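Side-chain contacts in oxalate--CoA ligase (Arabidopsis thaliana, PDB 5IE2), which is an AMP-binding enzyme of the ANL superfamily and carries adenosine-5'-triphosphate in its ligand pocket: residues A[85-90]-A[211-216]; A[31-36]-A[224-229]; A[101-106]-A[373-378]; A[24-29]-A[246-251]; A[39-44]-A[152-157]. One frame throughout, in Å; residues are numbered along the deposited sequence.

Contact 1: A[85-90]-A[211-216]; sequences PLNAAY and PLFHVH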
# COMPACT_ATOMS: atom_id res chain seq x y z
N PRO A 85 2.38 -12.47 -4.46
CA PRO A 85 1.53 -11.75 -5.46
C PRO A 85 2.44 -10.94 -6.38
O PRO A 85 3.41 -10.32 -5.94
CB PRO A 85 0.65 -10.86 -4.60
CG PRO A 85 1.23 -10.88 -3.21
CD PRO A 85 2.16 -12.00 -3.08
N LEU A 86 2.15 -10.97 -7.68
CA LEU A 86 2.97 -10.29 -8.68
C LEU A 86 2.07 -9.42 -9.57
O LEU A 86 0.93 -9.80 -9.87
CB LEU A 86 3.73 -11.31 -9.54
CG LEU A 86 4.77 -12.16 -8.77
CD1 LEU A 86 5.38 -13.18 -9.72
CD2 LEU A 86 5.86 -11.28 -8.15
N ASN A 87 2.58 -8.26 -9.94
CA ASN A 87 1.93 -7.32 -10.86
C ASN A 87 1.57 -8.01 -12.16
O ASN A 87 2.46 -8.46 -12.84
CB ASN A 87 2.90 -6.15 -11.13
CG ASN A 87 2.27 -5.00 -11.95
OD1 ASN A 87 1.24 -5.17 -12.58
ND2 ASN A 87 2.92 -3.84 -11.93
N ALA A 88 0.29 -8.04 -12.55
CA ALA A 88 -0.11 -8.75 -13.75
C ALA A 88 0.50 -8.12 -15.01
O ALA A 88 0.51 -8.77 -16.07
CB ALA A 88 -1.65 -8.79 -13.88
N ALA A 89 0.99 -6.88 -14.88
CA ALA A 89 1.46 -6.13 -16.07
C ALA A 89 2.94 -6.37 -16.38
O ALA A 89 3.49 -5.78 -17.32
CB ALA A 89 1.21 -4.64 -15.87
N TYR A 90 3.61 -7.22 -15.60
CA TYR A 90 5.01 -7.53 -15.86
C TYR A 90 5.22 -8.15 -17.25
O TYR A 90 4.35 -8.88 -17.76
CB TYR A 90 5.55 -8.51 -14.80
CG TYR A 90 5.90 -7.90 -13.45
CD1 TYR A 90 6.37 -6.60 -13.33
CD2 TYR A 90 5.77 -8.65 -12.27
CE1 TYR A 90 6.73 -6.05 -12.08
CE2 TYR A 90 6.09 -8.11 -11.05
CZ TYR A 90 6.59 -6.82 -10.95
OH TYR A 90 6.91 -6.29 -9.70
N PRO A 211 -3.98 -1.67 -6.01
CA PRO A 211 -3.60 -3.07 -6.32
C PRO A 211 -3.37 -3.94 -5.09
O PRO A 211 -2.71 -3.51 -4.15
CB PRO A 211 -2.28 -2.94 -7.13
CG PRO A 211 -1.80 -1.52 -6.88
CD PRO A 211 -3.02 -0.69 -6.57
N LEU A 212 -3.92 -5.16 -5.10
CA LEU A 212 -3.74 -6.06 -3.96
C LEU A 212 -2.40 -6.77 -3.99
O LEU A 212 -2.14 -7.56 -3.08
CB LEU A 212 -4.89 -7.08 -3.90
CG LEU A 212 -6.24 -6.40 -3.65
CD1 LEU A 212 -7.41 -7.42 -3.80
CD2 LEU A 212 -6.30 -5.81 -2.22
N PHE A 213 -1.53 -6.47 -4.97
CA PHE A 213 -0.16 -7.02 -4.94
C PHE A 213 0.84 -6.05 -4.25
O PHE A 213 2.04 -6.33 -4.23
CB PHE A 213 0.33 -7.41 -6.35
CG PHE A 213 0.24 -6.30 -7.39
CD1 PHE A 213 1.20 -5.29 -7.45
CD2 PHE A 213 -0.79 -6.29 -8.30
CE1 PHE A 213 1.11 -4.25 -8.38
CE2 PHE A 213 -0.87 -5.25 -9.29
CZ PHE A 213 0.07 -4.24 -9.31
N HIS A 214 0.35 -4.95 -3.68
CA HIS A 214 1.19 -4.05 -2.82
C HIS A 214 0.57 -4.07 -1.41
O HIS A 214 -0.65 -4.33 -1.27
CB HIS A 214 1.26 -2.61 -3.42
CG HIS A 214 2.01 -1.61 -2.57
ND1 HIS A 214 1.44 -0.96 -1.48
CD2 HIS A 214 3.29 -1.17 -2.65
CE1 HIS A 214 2.35 -0.18 -0.91
NE2 HIS A 214 3.48 -0.28 -1.61
N VAL A 215 1.36 -3.85 -0.35
CA VAL A 215 0.82 -4.02 1.02
C VAL A 215 -0.23 -3.02 1.43
O VAL A 215 -0.93 -3.30 2.37
CB VAL A 215 1.89 -3.89 2.16
CG1 VAL A 215 2.72 -5.14 2.30
CG2 VAL A 215 2.74 -2.65 1.92
N HIS A 216 -0.32 -1.84 0.79
CA HIS A 216 -1.33 -0.87 1.26
C HIS A 216 -2.76 -1.45 1.02
O HIS A 216 -3.56 -1.61 1.95
CB HIS A 216 -1.13 0.48 0.56
CG HIS A 216 -2.11 1.57 0.95
ND1 HIS A 216 -1.90 2.89 0.62
CD2 HIS A 216 -3.33 1.52 1.53
CE1 HIS A 216 -2.92 3.62 1.04
NE2 HIS A 216 -3.82 2.81 1.57
O HOH W 1 4.10 -7.60 -5.60

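Contact 2: A[31-36]-A[224-229]; sequences LTHARL and SSLGAG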
# COMPACT_ATOMS: atom_id res chain seq x y z
N LEU A 31 -20.13 -12.71 -0.78
CA LEU A 31 -19.79 -13.86 0.07
C LEU A 31 -19.88 -13.45 1.53
O LEU A 31 -19.40 -12.39 1.88
CB LEU A 31 -18.36 -14.34 -0.22
CG LEU A 31 -18.12 -15.16 -1.51
CD1 LEU A 31 -18.58 -14.46 -2.74
CD2 LEU A 31 -16.62 -15.44 -1.61
N THR A 32 -20.46 -14.31 2.36
CA THR A 32 -20.38 -14.11 3.82
C THR A 32 -19.02 -14.59 4.39
O THR A 32 -18.26 -15.26 3.71
CB THR A 32 -21.46 -14.89 4.56
OG1 THR A 32 -21.24 -16.28 4.31
CG2 THR A 32 -22.87 -14.48 4.10
N HIS A 33 -18.75 -14.26 5.65
CA HIS A 33 -17.52 -14.74 6.29
C HIS A 33 -17.49 -16.26 6.37
O HIS A 33 -16.44 -16.85 6.14
CB HIS A 33 -17.36 -14.10 7.69
CG HIS A 33 -16.82 -12.69 7.60
ND1 HIS A 33 -15.47 -12.44 7.47
CD2 HIS A 33 -17.44 -11.48 7.53
CE1 HIS A 33 -15.28 -11.14 7.33
NE2 HIS A 33 -16.45 -10.53 7.40
N ALA A 34 -18.61 -16.92 6.68
CA ALA A 34 -18.55 -18.38 6.75
C ALA A 34 -18.31 -19.01 5.39
O ALA A 34 -17.57 -20.01 5.24
CB ALA A 34 -19.86 -19.00 7.41
N ARG A 35 -18.96 -18.45 4.36
CA ARG A 35 -18.80 -19.00 3.04
C ARG A 35 -17.34 -18.82 2.56
O ARG A 35 -16.73 -19.71 1.96
CB ARG A 35 -19.77 -18.30 2.10
CG ARG A 35 -19.49 -18.59 0.66
CD ARG A 35 -19.77 -20.06 0.22
NE ARG A 35 -19.70 -20.12 -1.26
CZ ARG A 35 -19.60 -21.25 -1.97
NH1 ARG A 35 -19.60 -22.43 -1.34
NH2 ARG A 35 -19.52 -21.19 -3.31
N LEU A 36 -16.82 -17.63 2.79
CA LEU A 36 -15.44 -17.33 2.34
C LEU A 36 -14.47 -18.24 3.08
O LEU A 36 -13.54 -18.82 2.49
CB LEU A 36 -15.16 -15.85 2.59
CG LEU A 36 -13.70 -15.42 2.38
CD1 LEU A 36 -13.27 -15.74 0.96
CD2 LEU A 36 -13.52 -13.89 2.72
N SER A 224 -7.30 -6.21 6.84
CA SER A 224 -7.73 -5.65 8.14
C SER A 224 -9.28 -5.60 8.22
O SER A 224 -9.88 -5.76 9.32
CB SER A 224 -7.16 -4.24 8.37
OG SER A 224 -5.71 -4.37 8.46
N SER A 225 -9.90 -5.35 7.06
CA SER A 225 -11.39 -5.43 7.01
C SER A 225 -11.87 -6.83 7.37
O SER A 225 -12.75 -7.01 8.21
CB SER A 225 -11.92 -5.07 5.61
OG SER A 225 -11.66 -3.72 5.30
N LEU A 226 -11.30 -7.82 6.72
CA LEU A 226 -11.76 -9.21 6.96
C LEU A 226 -11.48 -9.58 8.41
O LEU A 226 -12.27 -10.25 9.08
CB LEU A 226 -11.06 -10.18 6.04
CG LEU A 226 -11.35 -10.02 4.53
CD1 LEU A 226 -10.53 -11.07 3.81
CD2 LEU A 226 -12.86 -10.23 4.26
N GLY A 227 -10.33 -9.12 8.91
CA GLY A 227 -9.99 -9.41 10.31
C GLY A 227 -10.88 -8.74 11.34
O GLY A 227 -10.79 -9.11 12.53
N ALA A 228 -11.66 -7.71 10.93
CA ALA A 228 -12.64 -7.12 11.84
C ALA A 228 -14.06 -7.70 11.72
O ALA A 228 -14.98 -7.22 12.42
CB ALA A 228 -12.77 -5.58 11.60
N GLY A 229 -14.26 -8.62 10.78
CA GLY A 229 -15.61 -9.11 10.41
C GLY A 229 -16.34 -8.09 9.54
O GLY A 229 -17.58 -8.17 9.35

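Contact 3: A[101-106]-A[373-378]; sequences DSDSKL and GYKNNP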
# COMPACT_ATOMS: atom_id res chain seq x y z
N ASP A 101 13.52 -15.48 -8.36
CA ASP A 101 14.00 -14.86 -7.14
C ASP A 101 13.20 -15.21 -5.88
O ASP A 101 13.77 -15.27 -4.79
CB ASP A 101 14.00 -13.34 -7.31
CG ASP A 101 14.69 -12.63 -6.17
OD1 ASP A 101 15.92 -12.73 -6.05
OD2 ASP A 101 13.98 -11.97 -5.38
N SER A 102 11.89 -15.42 -6.02
CA SER A 102 11.01 -15.77 -4.92
C SER A 102 11.04 -17.28 -4.62
O SER A 102 10.44 -17.73 -3.63
CB SER A 102 9.57 -15.34 -5.28
OG SER A 102 9.13 -16.09 -6.42
N ASP A 103 11.72 -18.06 -5.47
CA ASP A 103 11.69 -19.54 -5.41
C ASP A 103 10.28 -20.14 -5.54
O ASP A 103 9.96 -21.20 -4.94
CB ASP A 103 12.35 -20.04 -4.14
CG ASP A 103 13.84 -19.77 -4.14
OD1 ASP A 103 14.50 -20.23 -5.10
OD2 ASP A 103 14.35 -19.09 -3.20
N SER A 104 9.45 -19.49 -6.34
CA SER A 104 8.11 -19.98 -6.59
C SER A 104 8.09 -21.42 -7.12
O SER A 104 8.87 -21.76 -8.01
CB SER A 104 7.38 -19.03 -7.58
OG SER A 104 7.08 -17.82 -6.91
N LYS A 105 7.19 -22.24 -6.59
CA LYS A 105 7.02 -23.64 -6.98
C LYS A 105 5.72 -23.86 -7.74
O LYS A 105 5.47 -24.93 -8.27
CB LYS A 105 7.03 -24.56 -5.74
CG LYS A 105 8.44 -25.02 -5.35
CD LYS A 105 8.58 -25.35 -3.86
CE LYS A 105 10.07 -25.52 -3.46
NZ LYS A 105 10.84 -26.30 -4.48
N LEU A 106 4.87 -22.85 -7.77
CA LEU A 106 3.56 -22.94 -8.43
C LEU A 106 3.12 -21.51 -8.83
O LEU A 106 3.36 -20.55 -8.07
CB LEU A 106 2.51 -23.59 -7.48
CG LEU A 106 1.04 -23.56 -7.91
CD1 LEU A 106 0.83 -24.41 -9.16
CD2 LEU A 106 0.08 -23.96 -6.78
N GLY A 373 14.03 -9.76 8.20
CA GLY A 373 15.18 -9.45 7.39
C GLY A 373 14.96 -9.69 5.89
O GLY A 373 14.13 -10.50 5.49
N TYR A 374 15.70 -8.96 5.08
CA TYR A 374 15.63 -9.15 3.63
C TYR A 374 16.11 -10.52 3.25
O TYR A 374 16.95 -11.07 3.93
CB TYR A 374 16.48 -8.10 2.91
CG TYR A 374 16.03 -6.68 3.14
CD1 TYR A 374 14.84 -6.19 2.57
CD2 TYR A 374 16.83 -5.80 3.88
CE1 TYR A 374 14.43 -4.86 2.79
CE2 TYR A 374 16.44 -4.47 4.09
CZ TYR A 374 15.25 -4.02 3.55
OH TYR A 374 14.88 -2.72 3.78
N LYS A 375 15.57 -11.06 2.15
CA LYS A 375 15.98 -12.36 1.66
C LYS A 375 17.32 -12.26 0.93
O LYS A 375 17.47 -11.43 0.04
CB LYS A 375 14.91 -12.92 0.72
CG LYS A 375 15.30 -14.24 0.08
CD LYS A 375 14.25 -14.69 -0.90
CE LYS A 375 14.55 -16.13 -1.28
NZ LYS A 375 13.57 -16.60 -2.28
N ASN A 376 18.27 -13.09 1.33
CA ASN A 376 19.56 -13.14 0.63
C ASN A 376 20.17 -11.76 0.44
O ASN A 376 20.38 -11.31 -0.70
CB ASN A 376 19.41 -13.81 -0.75
CG ASN A 376 19.09 -15.27 -0.65
OD1 ASN A 376 19.35 -15.93 0.36
ND2 ASN A 376 18.50 -15.81 -1.72
N ASN A 377 20.35 -11.04 1.54
CA ASN A 377 21.02 -9.75 1.46
C ASN A 377 21.62 -9.46 2.82
O ASN A 377 21.17 -8.54 3.54
CB ASN A 377 20.09 -8.64 0.98
CG ASN A 377 20.85 -7.38 0.60
OD1 ASN A 377 21.98 -7.16 1.08
ND2 ASN A 377 20.28 -6.57 -0.28
N PRO A 378 22.65 -10.23 3.17
CA PRO A 378 23.25 -10.13 4.50
C PRO A 378 23.71 -8.72 4.79
O PRO A 378 23.64 -8.29 5.95
CB PRO A 378 24.44 -11.10 4.42
CG PRO A 378 24.67 -11.35 2.96
CD PRO A 378 23.34 -11.20 2.30
O HOH W 2 11.08 -16.76 -1.00

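Contact 4: A[24-29]-A[246-251]; sequences SVSGKF and WPDMKK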
# COMPACT_ATOMS: atom_id res chain seq x y z
N SER A 24 -17.54 -8.79 -1.64
CA SER A 24 -18.42 -8.64 -2.80
C SER A 24 -17.60 -8.28 -3.99
O SER A 24 -16.49 -7.73 -3.86
CB SER A 24 -19.47 -7.54 -2.57
OG SER A 24 -20.34 -7.89 -1.53
N VAL A 25 -18.09 -8.69 -5.16
CA VAL A 25 -17.60 -8.18 -6.44
C VAL A 25 -18.77 -7.42 -7.00
O VAL A 25 -19.86 -8.00 -7.12
CB VAL A 25 -17.16 -9.31 -7.38
CG1 VAL A 25 -16.86 -8.74 -8.79
CG2 VAL A 25 -15.96 -10.07 -6.78
N SER A 26 -18.60 -6.11 -7.21
CA SER A 26 -19.71 -5.23 -7.58
C SER A 26 -20.55 -5.85 -8.73
O SER A 26 -20.03 -6.20 -9.79
CB SER A 26 -19.21 -3.85 -8.02
OG SER A 26 -20.32 -3.00 -8.37
N GLY A 27 -21.83 -6.00 -8.46
CA GLY A 27 -22.82 -6.47 -9.44
C GLY A 27 -22.87 -7.98 -9.57
O GLY A 27 -23.67 -8.50 -10.35
N LYS A 28 -22.04 -8.71 -8.83
CA LYS A 28 -21.90 -10.14 -9.12
C LYS A 28 -21.90 -11.04 -7.89
O LYS A 28 -22.77 -11.89 -7.76
CB LYS A 28 -20.62 -10.38 -9.91
CG LYS A 28 -20.50 -11.83 -10.43
CD LYS A 28 -19.40 -11.93 -11.51
CE LYS A 28 -19.06 -13.37 -11.91
NZ LYS A 28 -20.16 -14.14 -12.56
N PHE A 29 -20.87 -10.94 -7.05
CA PHE A 29 -20.73 -11.88 -5.91
C PHE A 29 -20.97 -11.22 -4.58
O PHE A 29 -20.65 -10.05 -4.44
CB PHE A 29 -19.30 -12.49 -5.87
CG PHE A 29 -19.00 -13.48 -6.98
CD1 PHE A 29 -19.80 -14.59 -7.16
CD2 PHE A 29 -17.92 -13.30 -7.79
CE1 PHE A 29 -19.51 -15.53 -8.18
CE2 PHE A 29 -17.61 -14.25 -8.81
CZ PHE A 29 -18.42 -15.35 -8.98
N TRP A 246 -17.97 5.89 -6.57
CA TRP A 246 -18.99 6.30 -5.65
C TRP A 246 -20.26 5.47 -5.79
O TRP A 246 -20.88 5.20 -4.78
CB TRP A 246 -19.32 7.80 -5.78
CG TRP A 246 -18.18 8.66 -5.17
CD1 TRP A 246 -17.33 9.49 -5.85
CD2 TRP A 246 -17.79 8.72 -3.79
NE1 TRP A 246 -16.44 10.07 -4.98
CE2 TRP A 246 -16.69 9.61 -3.71
CE3 TRP A 246 -18.28 8.12 -2.62
CZ2 TRP A 246 -16.07 9.92 -2.49
CZ3 TRP A 246 -17.65 8.41 -1.40
CH2 TRP A 246 -16.56 9.32 -1.35
N PRO A 247 -20.63 5.08 -7.03
CA PRO A 247 -21.78 4.14 -7.05
C PRO A 247 -21.56 2.85 -6.24
O PRO A 247 -22.50 2.39 -5.58
CB PRO A 247 -21.93 3.84 -8.54
CG PRO A 247 -21.56 5.16 -9.18
CD PRO A 247 -20.37 5.64 -8.37
N ASP A 248 -20.35 2.30 -6.30
CA ASP A 248 -20.02 1.12 -5.48
C ASP A 248 -20.01 1.44 -3.99
O ASP A 248 -20.49 0.63 -3.19
CB ASP A 248 -18.68 0.52 -5.89
CG ASP A 248 -18.75 -0.32 -7.18
OD1 ASP A 248 -19.89 -0.64 -7.62
OD2 ASP A 248 -17.68 -0.65 -7.75
N MET A 249 -19.44 2.58 -3.63
CA MET A 249 -19.38 2.96 -2.21
C MET A 249 -20.80 3.09 -1.66
O MET A 249 -21.05 2.73 -0.51
CB MET A 249 -18.63 4.29 -2.02
CG MET A 249 -17.13 4.22 -2.34
SD MET A 249 -16.13 3.49 -0.97
CE MET A 249 -16.17 4.86 0.24
N LYS A 250 -21.71 3.67 -2.47
CA LYS A 250 -23.09 3.80 -1.97
C LYS A 250 -23.79 2.46 -1.89
O LYS A 250 -24.37 2.11 -0.85
CB LYS A 250 -23.93 4.74 -2.87
CG LYS A 250 -23.50 6.14 -2.81
CD LYS A 250 -24.37 6.91 -3.85
CE LYS A 250 -23.62 8.04 -4.46
NZ LYS A 250 -24.60 8.93 -5.18
N LYS A 251 -23.73 1.71 -3.00
CA LYS A 251 -24.53 0.51 -3.10
C LYS A 251 -24.14 -0.52 -2.04
O LYS A 251 -24.97 -1.26 -1.55
CB LYS A 251 -24.33 -0.12 -4.48
CG LYS A 251 -25.02 -1.46 -4.68
CD LYS A 251 -24.88 -1.90 -6.15
CE LYS A 251 -25.46 -3.32 -6.34
NZ LYS A 251 -25.30 -3.87 -7.74
O HOH W 3 -22.97 -2.88 -9.02

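Contact 5: A[39-44]-A[152-157]; sequences LIERAA and DSATEL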
# COMPACT_ATOMS: atom_id res chain seq x y z
N LEU A 39 -14.60 -21.66 1.53
CA LEU A 39 -14.03 -21.70 0.18
C LEU A 39 -12.48 -21.75 0.32
O LEU A 39 -11.79 -22.44 -0.42
CB LEU A 39 -14.42 -20.45 -0.62
CG LEU A 39 -15.85 -20.53 -1.11
CD1 LEU A 39 -16.28 -19.19 -1.66
CD2 LEU A 39 -15.89 -21.60 -2.23
N ILE A 40 -12.00 -21.00 1.29
CA ILE A 40 -10.55 -20.95 1.55
C ILE A 40 -10.08 -22.32 2.08
O ILE A 40 -9.08 -22.87 1.59
CB ILE A 40 -10.21 -19.83 2.55
CG1 ILE A 40 -10.45 -18.43 1.95
CG2 ILE A 40 -8.73 -19.95 3.02
CD1 ILE A 40 -10.59 -17.34 3.06
N GLU A 41 -10.79 -22.89 3.04
CA GLU A 41 -10.37 -24.18 3.63
C GLU A 41 -10.31 -25.25 2.54
O GLU A 41 -9.41 -26.11 2.50
CB GLU A 41 -11.35 -24.71 4.71
CG GLU A 41 -11.32 -24.03 6.03
CD GLU A 41 -9.96 -24.22 6.75
OE1 GLU A 41 -9.51 -25.37 6.95
OE2 GLU A 41 -9.38 -23.18 7.07
N ARG A 42 -11.34 -25.25 1.69
CA ARG A 42 -11.41 -26.29 0.65
C ARG A 42 -10.33 -26.12 -0.41
O ARG A 42 -9.70 -27.11 -0.87
CB ARG A 42 -12.80 -26.30 -0.01
CG ARG A 42 -13.82 -26.77 1.05
CD ARG A 42 -15.30 -26.51 0.58
NE ARG A 42 -16.29 -26.53 1.68
CZ ARG A 42 -17.54 -26.09 1.54
NH1 ARG A 42 -17.93 -25.62 0.36
NH2 ARG A 42 -18.42 -26.11 2.56
N ALA A 43 -10.09 -24.86 -0.78
CA ALA A 43 -9.02 -24.61 -1.72
C ALA A 43 -7.65 -24.98 -1.13
O ALA A 43 -6.79 -25.48 -1.85
CB ALA A 43 -9.04 -23.06 -2.20
N ALA A 44 -7.43 -24.70 0.15
CA ALA A 44 -6.16 -25.02 0.80
C ALA A 44 -5.99 -26.54 0.79
O ALA A 44 -4.90 -27.06 0.56
CB ALA A 44 -6.11 -24.48 2.25
N ASP A 152 -10.94 -31.57 3.63
CA ASP A 152 -10.28 -32.48 4.53
C ASP A 152 -8.87 -32.03 4.93
O ASP A 152 -8.66 -31.60 6.04
CB ASP A 152 -10.27 -33.90 3.95
CG ASP A 152 -9.89 -33.95 2.49
OD1 ASP A 152 -9.64 -32.89 1.90
OD2 ASP A 152 -9.83 -35.07 1.92
N SER A 153 -7.92 -32.16 4.02
CA SER A 153 -6.51 -32.15 4.35
C SER A 153 -5.98 -30.83 4.91
O SER A 153 -4.81 -30.72 5.16
CB SER A 153 -5.67 -32.55 3.14
OG SER A 153 -5.65 -31.55 2.18
N ALA A 154 -6.85 -29.85 5.06
CA ALA A 154 -6.47 -28.59 5.62
C ALA A 154 -6.72 -28.60 7.10
O ALA A 154 -6.01 -28.00 7.85
CB ALA A 154 -7.25 -27.44 4.97
N THR A 155 -7.78 -29.27 7.50
CA THR A 155 -8.26 -29.24 8.89
C THR A 155 -7.12 -29.44 9.88
O THR A 155 -6.94 -28.64 10.80
CB THR A 155 -9.33 -30.31 9.16
OG1 THR A 155 -10.40 -30.17 8.21
CG2 THR A 155 -9.87 -30.17 10.58
N GLU A 156 -6.39 -30.54 9.66
CA GLU A 156 -5.18 -30.94 10.38
C GLU A 156 -4.12 -29.84 10.54
O GLU A 156 -3.46 -29.76 11.57
CB GLU A 156 -4.55 -32.13 9.63
CG GLU A 156 -3.61 -32.98 10.44
CD GLU A 156 -3.01 -34.11 9.62
OE1 GLU A 156 -3.18 -34.10 8.38
OE2 GLU A 156 -2.39 -35.00 10.24
N LEU A 157 -3.96 -29.03 9.50
CA LEU A 157 -2.92 -28.01 9.42
C LEU A 157 -2.92 -27.04 10.58
O LEU A 157 -3.96 -26.46 10.90
CB LEU A 157 -3.11 -27.21 8.14
CG LEU A 157 -2.81 -27.99 6.88
CD1 LEU A 157 -3.01 -27.09 5.71
CD2 LEU A 157 -1.40 -28.52 6.94

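Contact 1: A[85-90]-A[211-216]
One water sits between the carbonyl oxygens of P85 and F213 and donates to both, 2.8 Å from P85 O and 2.8 Å from F213 O, bridging the two segments through their backbones. Next to it the contact turns apolar: P85 CB meets F213 CB at 3.9 Å, and the proline also touches L166 and L168 of strand 164-169 and F69 of helix 67-78. F213 has the largest buried area in the contact. Its CG stands between the backbone N and the carbonyl carbon (chi1 54°), which turns the ring to N87. There N87 CA lies 3.7 Å from the F213 ring centroid, 5° off the normal, a CH-pi contact over the middle of one face; P211 CB lies over the opposite face, offset toward the rim. The N87 amide passes the far end of the ring, CG 3.5 Å from F213 CZ, with the two planes only 18° apart. N87 OD1 turns back to its own chain and accepts from A89 N at 2.9 Å, an Asx turn that helps to hold the amide's rotation. Beyond F213, H214 caps helix 215-227: its ND1 accepts from H216 N at 3.0 Å, while NE2 is hydrogen-bonded to ATP O2A. Chemically, then, the loop after strand 82-85 meets the residue before an ATP-binding histidine through CH-pi packing and a water, with no direct polar bond between the segments.

Contact 2: A[31-36]-A[224-229]
The H33 imidazole is the flat group here, and the backbone ending helix 215-227 meets it obliquely: G229 C lies 3.2 Å from H33 NE2, and L226 O is 3.6 Å from H33 CE1. With CG anti to the carbonyl carbon (chi1 -79°), the ring leaves the first turn of helix 33-50 and reaches the glycine, where NE2 finds a hydrogen-bonding partner just past the segment, A230 O. L226 O is already in use, accepting from G229 N at 3.1 Å. That bond belongs to a Schellman motif, in which G229 takes positive phi and closes the helix before strand 231-234. A helix start thus faces a helix end, because T32 is the N-cap of helix 33-50, with R35 N donating to T32 OG1 at 3.1 Å. The apolar half of the contact is made by branch ends. L36 and L226 cross at about a right angle, L36 CD2 being 4.0 Å from L226 CD2, and that same L226 methyl is 4.0 Å from H33 CE1. H33, L36 and L226 all touch A22 of strand 21-25. From helix 67-78, I71 packs on L36 and L74 on L226.

Contact 3: A[101-106]-A[373-378]
K375 reaches from the loop before helix 378-384 to the C-terminal end of helix 92-101, which closes in a Schellman motif with D103 at positive phi. The tight part is confined to one ammonium group. K375 NZ donates to D101 O at 2.8 Å, tilted 18° from the carbonyl plane, and to D103 OD2 at 2.8 Å, a salt bridge in which the ammonium comes from above the carboxylate plane. The lysine can span the gap because it is stretched out all the way, with CG anti to the backbone N (chi1 176°) and an extended chain beyond. Its charge also makes a cation-pi contact with F167. A carbonyl at a helix end and a carboxylate together would be expected to favour the charged ammonium. The rest is much looser. The backbones stay well apart, the CA atoms of S102 and K375 being 8.9 Å from each other, and D103 is exposed to solvent. The D101 carboxylate stands off from the lysine, its OD2 5.6 Å from K375 NZ. The third bond of the ammonium marks the solvent side: water 2 accepts from K375 NZ at 2.8 Å and donates to S102 O at 2.9 Å.

Contact 4: A[24-29]-A[246-251]
S26 and D248 meet through a hydrogen bond, S26 OG donating to D248 OD1 at 2.5 Å, an unusually short distance whose exact value is doubtful. The serine hydroxyl is anti to its own backbone nitrogen (chi1 -179°), the setting that carries it off the hairpin turn to the helix. On helix 242-251 the D248 carboxylate is turned so that the hydroxyl comes in from above the plane, 39° out of it. The other oxygen lies alongside the serine carbon, D248 OD2 being 3.6 Å from S26 CB. One turn further on, K251 runs out fully extended (chi1 175°) across the turn, where its NZ comes 4.0 Å from G27 CA. It makes no direct bond to the hairpin; instead water 3 accepts from K251 NZ at 2.8 Å and donates to S26 OG at 2.7 Å. The turn joins strands 21-25 and 29-32, with G27 at positive phi and bonded through its N to Y252 OH. A classic beta bulge follows, K28 and F29 both facing V25, whose O accepts from the N of each. D248 and M249 also touch V207, so the helix packs against the edge strand 205-207 of the sheet that this hairpin begins. The S26 hydroxyl thus donates a hydrogen bond to D248 OD1 and accepts one from the water, so the buried carboxylate and the surface lysine are linked through S26 and a water, not by a direct ion pair.

Contact 5: A[39-44]-A[152-157]
This is a small van der Waals contact at the periphery of the fold, where the methyl of A154, in the loop before strand 164-169, rests on a turn of helix 33-50. A154 CB lies 4.2 Å from A44 CB and 3.5 Å from E41 O, so the methyl touches both a side chain and the backbone three residues before it. The E41 side chain borders it as well: its CG is anti to the carbonyl carbon, the chain bends at chi2 (-64°), and OE1 comes within 3.6 Å of A154 CB. The other carboxylate oxygen, E41 OE2, forms a salt bridge with R78 NE of helix 67-78; the same arginine binds L157 O through NH1, so R78 bonds to both segments. The loop holds its own shape with short-range bonds. D152 O accepts twice, from T155 N at 2.9 Å and from T155 OG1 at 3.1 Å, and L157 N donates to A154 O at 2.8 Å. S153 OG reaches S49 OG further along helix 33-50. Residues 153-156 are poorly ordered and residues 147-151 are not modelled, so the finer distances deserve caution. With alanines meeting at the interface, the direct contact is apolar, and a polar link between the segments runs through R78, which grips both the glutamate and the loop carbonyl.

Overall arrangement
Contact 1 lies closest to the ligand: it contains H214 of the ATP pocket, and the F213 side chain is about 10 Å from ATP. The side chain of D101, in contact 3, is about 12 Å from the bound ATP. Contact 1 lies just before the start of helix 215-227 and contact 2 at its end, their centres 21 Å apart. Contacts 2 and 4 reach neighbouring strands of one sheet, with centres 16 Å apart. Helix 33-50 joins contacts 2 and 5, which touch through L31 CD2 and L39 CD1 at 3.8 Å. Contacts 3 and 4 are the most distant pair, 37 Å between centres, and their segments alternate along the chain.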